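Local coordinates for uncharacterized protein (Arthrobacter sp., PDB 3KOP), which is of unknown function but adopts a cyclophilin-like fold and belongs to the DUF3830 family, at residues F[24-29]-F[35-40]. Numbering follows the deposited sequence.
Sequences INITLE and CKALLL
The backbone N of Cys35 donates to Ile26 O at 2.8 Å, and Cys35 O takes the N-H of Ile26 in return. The same exchange joins Ile24 and Ala37, whose N-to-O distances are both 2.9 Å. These two hydrogen-bonded pairs flank the non-hydrogen-bonded pair of Asn25 and Lys36. There the gap is bridged by weaker CA-H...O contacts, from Lys36 CA to Ile24 O and from Asn25 CA to Cys35 O. Ile24 O thus receives both a straight N-H bond and a C-H contact.

The apolar face carries Ile24, Ile26, Cys35 and Ala37. Ala37 CB touches two isoleucine branches that come from the same side, Ile24 CG1 at 3.8 Å and Ile26 CD1 at 3.9 Å. Ile24 CG2 meets Leu39 CD1 at 3.7 Å, and the two side chains cross at about a right angle. With chi1 at 61°, Ile24 CG1 sits between its own N and carbonyl carbon and meets Ala37 CB, while CG2, beside the N, meets Leu39. Replacing Ile24 by an alanine removes both branches and would probably leave a gap beside Ala37 and Leu39. Cys35 SG rests against Ile26 CB at 3.9 Å. The side chain of Cys35 also touches Met162 of helix 159-172.

The other face bears Asn25 and Lys36, both partly exposed. Asn25 OD1 lies 3.9 Å from Lys36 CB, a van der Waals contact. The Lys36 chain starts extended, with CG anti to the backbone N (chi1 -174°), which puts CG 3.6 Å from Ile24 O, and bends at chi3. It makes a cation-pi contact with Tyr23.

Strand 178-183 continues the sheet beside 23-28, and strand 145-157 does so beside 33-39. The contact pairs the two strands of an antiparallel beta hairpin, its apolar face buried, within the antiparallel sheet of the cyclophilin-like fold.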
ATOM      1  N   ILE F  24     -19.755   2.951 -26.881  1.00 15.55           N
ATOM      2  CA  ILE F  24     -20.904   3.028 -25.984  1.00 16.13           C
ATOM      3  C   ILE F  24     -21.101   4.483 -25.559  1.00 16.01           C
ATOM      4  O   ILE F  24     -20.148   5.265 -25.484  1.00 16.54           O
ATOM      5  CB  ILE F  24     -20.724   2.081 -24.757  1.00 16.00           C
ATOM      6  CG1 ILE F  24     -19.475   2.470 -23.929  1.00 15.35           C
ATOM      7  CG2 ILE F  24     -20.650   0.616 -25.244  1.00 15.34           C
ATOM      8  CD1 ILE F  24     -19.345   1.779 -22.593  1.00 15.50           C
ATOM      9  N   ASN F  25     -22.348   4.842 -25.346  1.00 16.52           N
ATOM     10  CA  ASN F  25     -22.718   6.086 -24.730  1.00 16.08           C
ATOM     11  C   ASN F  25     -22.920   5.880 -23.239  1.00 15.88           C
ATOM     12  O   ASN F  25     -23.503   4.879 -22.793  1.00 15.68           O
ATOM     13  CB  ASN F  25     -23.993   6.634 -25.370  1.00 16.30           C
ATOM     14  CG  ASN F  25     -23.757   7.148 -26.756  1.00 17.81           C
ATOM     15  OD1 ASN F  25     -22.696   7.726 -27.034  1.00 19.97           O
ATOM     16  ND2 ASN F  25     -24.711   6.913 -27.661  1.00 18.01           N
ATOM     17  N   ILE F  26     -22.464   6.856 -22.471  1.00 15.34           N
ATOM     18  CA  ILE F  26     -22.569   6.837 -21.033  1.00 15.01           C
ATOM     19  C   ILE F  26     -23.232   8.152 -20.643  1.00 15.07           C
ATOM     20  O   ILE F  26     -22.693   9.220 -20.904  1.00 15.02           O
ATOM     21  CB  ILE F  26     -21.213   6.717 -20.353  1.00 14.72           C
ATOM     22  CG1 ILE F  26     -20.438   5.504 -20.874  1.00 13.96           C
ATOM     23  CG2 ILE F  26     -21.396   6.628 -18.840  1.00 14.60           C
ATOM     24  CD1 ILE F  26     -18.934   5.434 -20.410  1.00 14.31           C
ATOM     25  N   THR F  27     -24.397   8.044 -20.023  1.00 15.40           N
ATOM     26  CA  THR F  27     -25.325   9.166 -19.888  1.00 15.25           C
ATOM     27  C   THR F  27     -25.807   9.293 -18.464  1.00 15.43           C
ATOM     28  O   THR F  27     -26.140   8.286 -17.829  1.00 15.27           O
ATOM     29  CB  THR F  27     -26.583   8.956 -20.793  1.00 15.81           C
ATOM     30  OG1 THR F  27     -26.188   8.830 -22.170  1.00 16.00           O
ATOM     31  CG2 THR F  27     -27.571  10.137 -20.651  1.00 15.21           C
ATOM     32  N   LEU F  28     -25.862  10.539 -17.986  1.00 15.70           N
ATOM     33  CA  LEU F  28     -26.563  10.907 -16.783  1.00 16.03           C
ATOM     34  C   LEU F  28     -27.913  11.476 -17.205  1.00 17.05           C
ATOM     35  O   LEU F  28     -27.986  12.510 -17.874  1.00 16.83           O
ATOM     36  CB  LEU F  28     -25.762  11.938 -15.975  1.00 15.58           C
ATOM     37  CG  LEU F  28     -24.484  11.396 -15.336  1.00 15.88           C
ATOM     38  CD1 LEU F  28     -23.537  12.532 -14.899  1.00 15.34           C
ATOM     39  CD2 LEU F  28     -24.817  10.486 -14.152  1.00 13.78           C
ATOM     40  N   GLU F  29     -28.982  10.812 -16.813  1.00 18.22           N
ATOM     41  CA  GLU F  29     -30.297  11.068 -17.417  1.00 19.50           C
ATOM     42  C   GLU F  29     -30.926  12.351 -16.938  1.00 20.01           C
ATOM     43  O   GLU F  29     -31.597  13.017 -17.707  1.00 20.10           O
ATOM     44  CB  GLU F  29     -31.269   9.956 -17.088  1.00 20.21           C
ATOM     45  CG  GLU F  29     -30.801   8.561 -17.443  1.00 23.26           C
ATOM     46  CD  GLU F  29     -31.069   8.178 -18.865  1.00 27.54           C
ATOM     47  OE1 GLU F  29     -31.172   9.067 -19.736  1.00 32.85           O
ATOM     48  OE2 GLU F  29     -31.187   6.966 -19.113  1.00 32.35           O
ATOM     49  N   CYS F  35     -21.354  11.087 -22.565  1.00 17.80           N
ATOM     50  CA  CYS F  35     -20.052  11.013 -23.179  1.00 17.49           C
ATOM     51  C   CYS F  35     -19.994   9.695 -23.970  1.00 17.36           C
ATOM     52  O   CYS F  35     -20.865   8.831 -23.813  1.00 17.26           O
ATOM     53  CB  CYS F  35     -18.947  11.136 -22.109  1.00 17.38           C
ATOM     54  SG  CYS F  35     -18.911   9.783 -20.963  1.00 18.61           S
ATOM     55  N   LYS F  36     -18.992   9.557 -24.821  1.00 16.44           N
ATOM     56  CA  LYS F  36     -18.838   8.375 -25.642  1.00 17.12           C
ATOM     57  C   LYS F  36     -17.502   7.719 -25.350  1.00 16.06           C
ATOM     58  O   LYS F  36     -16.495   8.402 -25.214  1.00 15.86           O
ATOM     59  CB  LYS F  36     -18.917   8.707 -27.137  1.00 17.12           C
ATOM     60  CG  LYS F  36     -18.898   7.481 -28.009  1.00 21.35           C
ATOM     61  CD  LYS F  36     -18.795   7.779 -29.506  1.00 25.15           C
ATOM     62  CE  LYS F  36     -20.046   8.308 -30.050  1.00 27.53           C
ATOM     63  NZ  LYS F  36     -20.044   8.165 -31.583  1.00 32.34           N
ATOM     64  N   ALA F  37     -17.526   6.390 -25.284  1.00 15.42           N
ATOM     65  CA  ALA F  37     -16.377   5.593 -24.929  1.00 15.69           C
ATOM     66  C   ALA F  37     -16.145   4.518 -25.965  1.00 15.57           C
ATOM     67  O   ALA F  37     -17.093   3.914 -26.464  1.00 15.15           O
ATOM     68  CB  ALA F  37     -16.573   4.967 -23.537  1.00 14.35           C
ATOM     69  N   LEU F  38     -14.871   4.312 -26.281  1.00 15.54           N
ATOM     70  CA  LEU F  38     -14.423   3.242 -27.116  1.00 15.25           C
ATOM     71  C   LEU F  38     -14.335   1.990 -26.288  1.00 15.47           C
ATOM     72  O   LEU F  38     -13.707   1.959 -25.239  1.00 14.76           O
ATOM     73  CB  LEU F  38     -13.055   3.558 -27.674  1.00 15.46           C
ATOM     74  CG  LEU F  38     -12.320   2.437 -28.373  1.00 16.70           C
ATOM     75  CD1 LEU F  38     -13.025   2.162 -29.761  1.00 15.76           C
ATOM     76  CD2 LEU F  38     -10.848   2.799 -28.534  1.00 17.34           C
ATOM     77  N   LEU F  39     -14.920   0.923 -26.812  1.00 14.67           N
ATOM     78  CA  LEU F  39     -14.885  -0.347 -26.150  1.00 15.53           C
ATOM     79  C   LEU F  39     -13.562  -1.042 -26.459  1.00 15.08           C
ATOM     80  O   LEU F  39     -13.164  -1.092 -27.602  1.00 15.11           O
ATOM     81  CB  LEU F  39     -16.059  -1.153 -26.664  1.00 15.72           C
ATOM     82  CG  LEU F  39     -16.947  -1.829 -25.694  1.00 18.31           C
ATOM     83  CD1 LEU F  39     -17.390  -0.900 -24.562  1.00 16.61           C
ATOM     84  CD2 LEU F  39     -18.174  -2.396 -26.465  1.00 17.54           C
ATOM     85  N   LEU F  40     -12.885  -1.571 -25.434  1.00 15.08           N
ATOM     86  CA  LEU F  40     -11.521  -2.073 -25.581  1.00 14.94           C
ATOM     87  C   LEU F  40     -11.532  -3.567 -25.949  1.00 15.40           C
ATOM     88  O   LEU F  40     -11.135  -4.442 -25.160  1.00 14.29           O
ATOM     89  CB  LEU F  40     -10.695  -1.797 -24.321  1.00 14.63           C
ATOM     90  CG  LEU F  40     -10.488  -0.316 -23.960  1.00 14.67           C
ATOM     91  CD1 LEU F  40      -9.738  -0.261 -22.625  1.00 12.26           C
ATOM     92  CD2 LEU F  40      -9.770   0.533 -25.082  1.00 13.81           C
TER